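Local coordinates for protein succinate-semialdehyde dehydrogenase (Streptococcus pyogenes MGAS1882, PDB 4OGD) that probably oxidises succinic semialdehyde to succinate, using NADP+ as its cofactor, as a member of the aldehyde dehydrogenase family, at residues Met74-Phe78 and Thr300-Pro304; Lys311-Leu315 and Gly339-Met343. One frame throughout, in Å; residues are numbered along the deposited sequence.

Contact 1 (Met74-Phe78 and Thr300-Pro304); sequences MGKLF and TTLAP
Leu77 and Ala303 form the apolar centre of this buried contact, with Leu77 CD2 lying 3.9 Å from Ala303 CB. The leucine reaches across through both ends of its fork. Leu77 CD2 meets the methyl of Thr300, 3.7 Å from Thr300 CG2, while Leu77 CD1 lies 3.7 Å from Thr300 O and also touches Thr301 C; CD2 is as near the same oxygen. With CG anti to its own carbonyl carbon (chi1 -61°) and the chain extended beyond it, Leu77 spreads its fork over the peptides of 300-303. Thr300 offers its methyl because CG2 stands anti to the backbone N; its OG1 bonds instead to Asp294 O.

The polar part of the contact has no direct hydrogen bond. Gly75 O faces the Ala303 methyl, 3.2 Å from Ala303 CB, and also borders the Pro304 ring, 3.6 Å from Pro304 CD. This carbonyl is buried and has no hydrogen-bonding partner in the model. One water joins the two loops beside it, donating to Met74 O at 2.7 Å and to Pro304 O at 2.8 Å. Gly75, the first residue after helix 63-74, makes the turn with positive phi (94°). Lys76 turns away, and its ammonium group forms a salt bridge with Glu84 and a hydrogen bond to Asn132 O.

Leu77 is the N-cap residue of helix 78-103. The contact sets the turn between helices 63-74 and 78-103 against the loop leading from helix 276-288 to helix 308-323.

Contact 2 (Lys311-Leu315 and Gly339-Met343); sequences KADVL and GHFVM
Lys311 leaves its helix with CG anti to the backbone N (chi1 167°) and every later torsion near 180°, which lays a fully extended chain across the backbone of His340 and Phe341. Lys311 CD packs 3.6 Å from His340 C, and its CE comes as near the Phe341 carbonyl as the ammonium does. Lys311 NZ donates a weak hydrogen bond to Phe341 O at 3.1 Å. A water accepts from Lys311 NZ at 2.9 Å and lies 2.9 Å from Gly339 O, to which it can donate, a possible link from the ammonium to a second backbone carbonyl.

The aliphatic part of the lysine runs past Val342 in the opposite sense, with Lys311 CG 3.7 Å from Val342 CG2. The other branch of Val342 faces the next helical turn: Val342 CG1 lies 4.1 Å from Val314 CG1 and 4.3 Å from Leu315 CD2. Val342 thus divides its two methyls between the lysine stem and the aliphatic groups of Val314 and Leu315.

His340, at the centre of an inverse gamma turn, bends the opposing loop; its CB borders the root of the lysine. Phe341, whose side chain starts away from the helix, has its ring edge-to-face with that of His337. The contact therefore lays one face of helix 308-323 over the connection between the antiparallel strands 327-330 and 345-348, at the edge of the seven-stranded sheet.

Both contacts are largely buried, but contact 2 has a more open side, with Leu315 exposed and Lys311 partly so. Their chemistry differs too: contact 1 sets two loops together through a leucine, an alanine and a threonine methyl, whereas contact 2 packs a helix on a loop. Each has a water at a backbone carbonyl, but in contact 2 it is held by the lysine ammonium, which also makes a weak direct bond. Helix 308-323 connects them in sequence, since 300-304 lies in the loop leading into it and 311-315 on it. They also touch, with centres about 13 Å apart: Phe341 CE1 reaches Pro304 N at 3.3 Å, and Leu302 CD2 packs against Val342 O.

Contact 1 (Met74-Phe78 and Thr300-Pro304)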
loop_
_atom_site.group_PDB
_atom_site.type_symbol
_atom_site.label_atom_id
_atom_site.label_comp_id
_atom_site.label_asym_id
_atom_site.label_seq_id
_atom_site.Cartn_x
_atom_site.Cartn_y
_atom_site.Cartn_z
ATOM N N MET A 74 15.572 20.757 -17.121
ATOM C CA MET A 74 14.156 20.708 -17.470
ATOM C C MET A 74 13.470 22.058 -17.641
ATOM O O MET A 74 12.261 22.113 -17.870
ATOM C CB MET A 74 13.393 19.787 -16.503
ATOM C CG MET A 74 13.629 20.055 -15.024
ATOM S SD MET A 74 12.897 21.586 -14.450
ATOM C CE MET A 74 11.161 21.257 -14.800
ATOM N N GLY A 75 14.237 23.142 -17.534
ATOM C CA GLY A 75 13.765 24.454 -17.948
ATOM C C GLY A 75 13.137 25.381 -16.929
ATOM O O GLY A 75 12.832 26.525 -17.270
ATOM N N LYS A 76 12.912 24.917 -15.700
ATOM C CA LYS A 76 12.160 25.738 -14.755
ATOM C C LYS A 76 12.917 26.990 -14.368
ATOM O O LYS A 76 14.148 27.021 -14.428
ATOM C CB LYS A 76 11.740 24.963 -13.501
ATOM C CG LYS A 76 12.863 24.571 -12.554
ATOM C CD LYS A 76 12.279 24.026 -11.244
ATOM C CE LYS A 76 11.410 22.781 -11.462
ATOM N NZ LYS A 76 10.612 22.417 -10.240
ATOM N N LEU A 77 12.171 28.017 -13.979
ATOM C CA LEU A 77 12.764 29.264 -13.507
ATOM C C LEU A 77 13.816 28.967 -12.440
ATOM O O LEU A 77 13.606 28.128 -11.563
ATOM C CB LEU A 77 11.684 30.169 -12.922
ATOM C CG LEU A 77 10.557 30.607 -13.851
ATOM C CD1 LEU A 77 9.622 31.550 -13.108
ATOM C CD2 LEU A 77 11.101 31.243 -15.120
ATOM N N PHE A 78 14.968 29.617 -12.547
ATOM C CA PHE A 78 16.032 29.454 -11.563
ATOM C C PHE A 78 15.541 29.762 -10.147
ATOM O O PHE A 78 15.931 29.092 -9.192
ATOM C CB PHE A 78 17.205 30.369 -11.935
ATOM C CG PHE A 78 18.357 30.336 -10.962
ATOM C CD1 PHE A 78 19.226 29.251 -10.919
ATOM C CD2 PHE A 78 18.595 31.416 -10.121
ATOM C CE1 PHE A 78 20.308 29.232 -10.041
ATOM C CE2 PHE A 78 19.679 31.405 -9.237
ATOM C CZ PHE A 78 20.531 30.313 -9.198
ATOM N N THR A 300 12.235 36.895 -15.681
ATOM C CA THR A 300 11.388 35.922 -16.365
ATOM C C THR A 300 10.389 35.285 -15.409
ATOM O O THR A 300 10.761 34.803 -14.337
ATOM C CB THR A 300 12.229 34.839 -17.037
ATOM O OG1 THR A 300 13.138 35.451 -17.966
ATOM C CG2 THR A 300 11.341 33.847 -17.774
ATOM N N THR A 301 9.119 35.289 -15.796
ATOM C CA THR A 301 8.068 34.765 -14.927
ATOM C C THR A 301 7.283 33.641 -15.598
ATOM O O THR A 301 6.280 33.165 -15.061
ATOM C CB THR A 301 7.128 35.881 -14.419
ATOM O OG1 THR A 301 6.512 36.548 -15.530
ATOM C CG2 THR A 301 7.904 36.894 -13.596
ATOM N N LEU A 302 7.744 33.212 -16.769
ATOM C CA LEU A 302 7.198 32.006 -17.393
ATOM C C LEU A 302 8.301 31.235 -18.113
ATOM O O LEU A 302 8.930 31.750 -19.042
ATOM C CB LEU A 302 6.052 32.331 -18.360
ATOM C CG LEU A 302 5.366 31.082 -18.926
ATOM C CD1 LEU A 302 4.590 30.347 -17.836
ATOM C CD2 LEU A 302 4.454 31.437 -20.080
ATOM N N ALA A 303 8.533 29.999 -17.675
ATOM C CA ALA A 303 9.572 29.139 -18.229
ATOM C C ALA A 303 9.091 28.430 -19.492
ATOM O O ALA A 303 7.885 28.313 -19.721
ATOM C CB ALA A 303 10.006 28.105 -17.172
ATOM N N PRO A 304 10.034 27.969 -20.332
ATOM C CA PRO A 304 9.638 27.071 -21.420
ATOM C C PRO A 304 9.237 25.734 -20.814
ATOM O O PRO A 304 9.673 25.429 -19.697
ATOM C CB PRO A 304 10.930 26.902 -22.217
ATOM C CG PRO A 304 12.022 27.081 -21.188
ATOM C CD PRO A 304 11.501 28.127 -20.241
HETATM O O HOH W 1 10.050 23.640 -17.613
#

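Contact 2 (Lys311-Leu315 and Gly339-Met343)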
loop_
_atom_site.group_PDB
_atom_site.type_symbol
_atom_site.label_atom_id
_atom_site.label_comp_id
_atom_site.label_asym_id
_atom_site.label_seq_id
_atom_site.Cartn_x
_atom_site.Cartn_y
_atom_site.Cartn_z
ATOM N N LYS A 311 5.664 20.288 -25.136
ATOM C CA LYS A 311 5.042 21.416 -25.823
ATOM C C LYS A 311 4.034 20.947 -26.874
ATOM O O LYS A 311 2.909 21.445 -26.931
ATOM C CB LYS A 311 6.110 22.325 -26.453
ATOM C CG LYS A 311 5.544 23.338 -27.457
ATOM C CD LYS A 311 6.579 24.388 -27.843
ATOM C CE LYS A 311 6.060 25.302 -28.957
ATOM N NZ LYS A 311 7.018 26.422 -29.263
ATOM N N ALA A 312 4.438 19.984 -27.700
ATOM C CA ALA A 312 3.546 19.441 -28.722
ATOM C C ALA A 312 2.270 18.883 -28.106
ATOM O O ALA A 312 1.163 19.159 -28.584
ATOM C CB ALA A 312 4.251 18.379 -29.544
ATOM N N ASP A 313 2.430 18.105 -27.039
ATOM C CA ASP A 313 1.286 17.505 -26.355
ATOM C C ASP A 313 0.318 18.551 -25.805
ATOM O O ASP A 313 -0.902 18.409 -25.938
ATOM C CB ASP A 313 1.759 16.575 -25.233
ATOM C CG ASP A 313 2.464 15.339 -25.752
ATOM O OD1 ASP A 313 2.374 15.049 -26.966
ATOM O OD2 ASP A 313 3.102 14.643 -24.933
ATOM N N VAL A 314 0.857 19.601 -25.188
ATOM C CA VAL A 314 0.018 20.671 -24.658
ATOM C C VAL A 314 -0.712 21.418 -25.779
ATOM O O VAL A 314 -1.902 21.692 -25.671
ATOM C CB VAL A 314 0.810 21.659 -23.773
ATOM C CG1 VAL A 314 -0.021 22.903 -23.482
ATOM C CG2 VAL A 314 1.211 20.992 -22.464
ATOM N N LEU A 315 -0.003 21.720 -26.862
ATOM C CA LEU A 315 -0.630 22.404 -27.993
ATOM C C LEU A 315 -1.731 21.543 -28.602
ATOM O O LEU A 315 -2.799 22.054 -28.952
ATOM C CB LEU A 315 0.403 22.782 -29.054
ATOM C CG LEU A 315 1.403 23.865 -28.649
ATOM C CD1 LEU A 315 2.453 24.058 -29.740
ATOM C CD2 LEU A 315 0.718 25.173 -28.319
ATOM N N GLY A 339 13.174 27.613 -27.949
ATOM C CA GLY A 339 12.835 27.003 -26.672
ATOM C C GLY A 339 11.412 26.477 -26.685
ATOM O O GLY A 339 10.598 26.912 -27.488
ATOM N N HIS A 340 11.095 25.552 -25.786
ATOM C CA HIS A 340 9.794 24.885 -25.846
ATOM C C HIS A 340 8.665 25.691 -25.203
ATOM O O HIS A 340 7.962 25.201 -24.315
ATOM C CB HIS A 340 9.897 23.501 -25.208
ATOM C CG HIS A 340 11.101 22.731 -25.651
ATOM N ND1 HIS A 340 11.366 22.467 -26.979
ATOM C CD2 HIS A 340 12.122 22.188 -24.948
ATOM C CE1 HIS A 340 12.494 21.785 -27.072
ATOM N NE2 HIS A 340 12.972 21.603 -25.854
ATOM N N PHE A 341 8.469 26.919 -25.671
ATOM C CA PHE A 341 7.506 27.833 -25.054
ATOM C C PHE A 341 6.050 27.643 -25.490
ATOM O O PHE A 341 5.752 27.450 -26.674
ATOM C CB PHE A 341 7.915 29.286 -25.311
ATOM C CG PHE A 341 9.113 29.732 -24.515
ATOM C CD1 PHE A 341 8.969 30.117 -23.194
ATOM C CD2 PHE A 341 10.372 29.771 -25.091
ATOM C CE1 PHE A 341 10.057 30.529 -22.451
ATOM C CE2 PHE A 341 11.477 30.181 -24.357
ATOM C CZ PHE A 341 11.316 30.563 -23.031
ATOM N N VAL A 342 5.150 27.718 -24.514
ATOM C CA VAL A 342 3.710 27.768 -24.750
ATOM C C VAL A 342 3.183 28.988 -24.004
ATOM O O VAL A 342 3.474 29.171 -22.821
ATOM C CB VAL A 342 3.014 26.477 -24.232
ATOM C CG1 VAL A 342 1.487 26.588 -24.337
ATOM C CG2 VAL A 342 3.517 25.260 -24.995
ATOM N N MET A 343 2.435 29.856 -24.680
ATOM C CA MET A 343 1.931 31.040 -23.988
ATOM C C MET A 343 0.757 30.677 -23.089
ATOM O O MET A 343 0.036 29.715 -23.369
ATOM C CB MET A 343 1.545 32.159 -24.966
ATOM C CG MET A 343 0.121 32.117 -25.474
ATOM S SD MET A 343 -0.273 33.609 -26.428
ATOM C CE MET A 343 -0.672 34.763 -25.124
HETATM O O HOH W 2 9.667 25.570 -29.910
#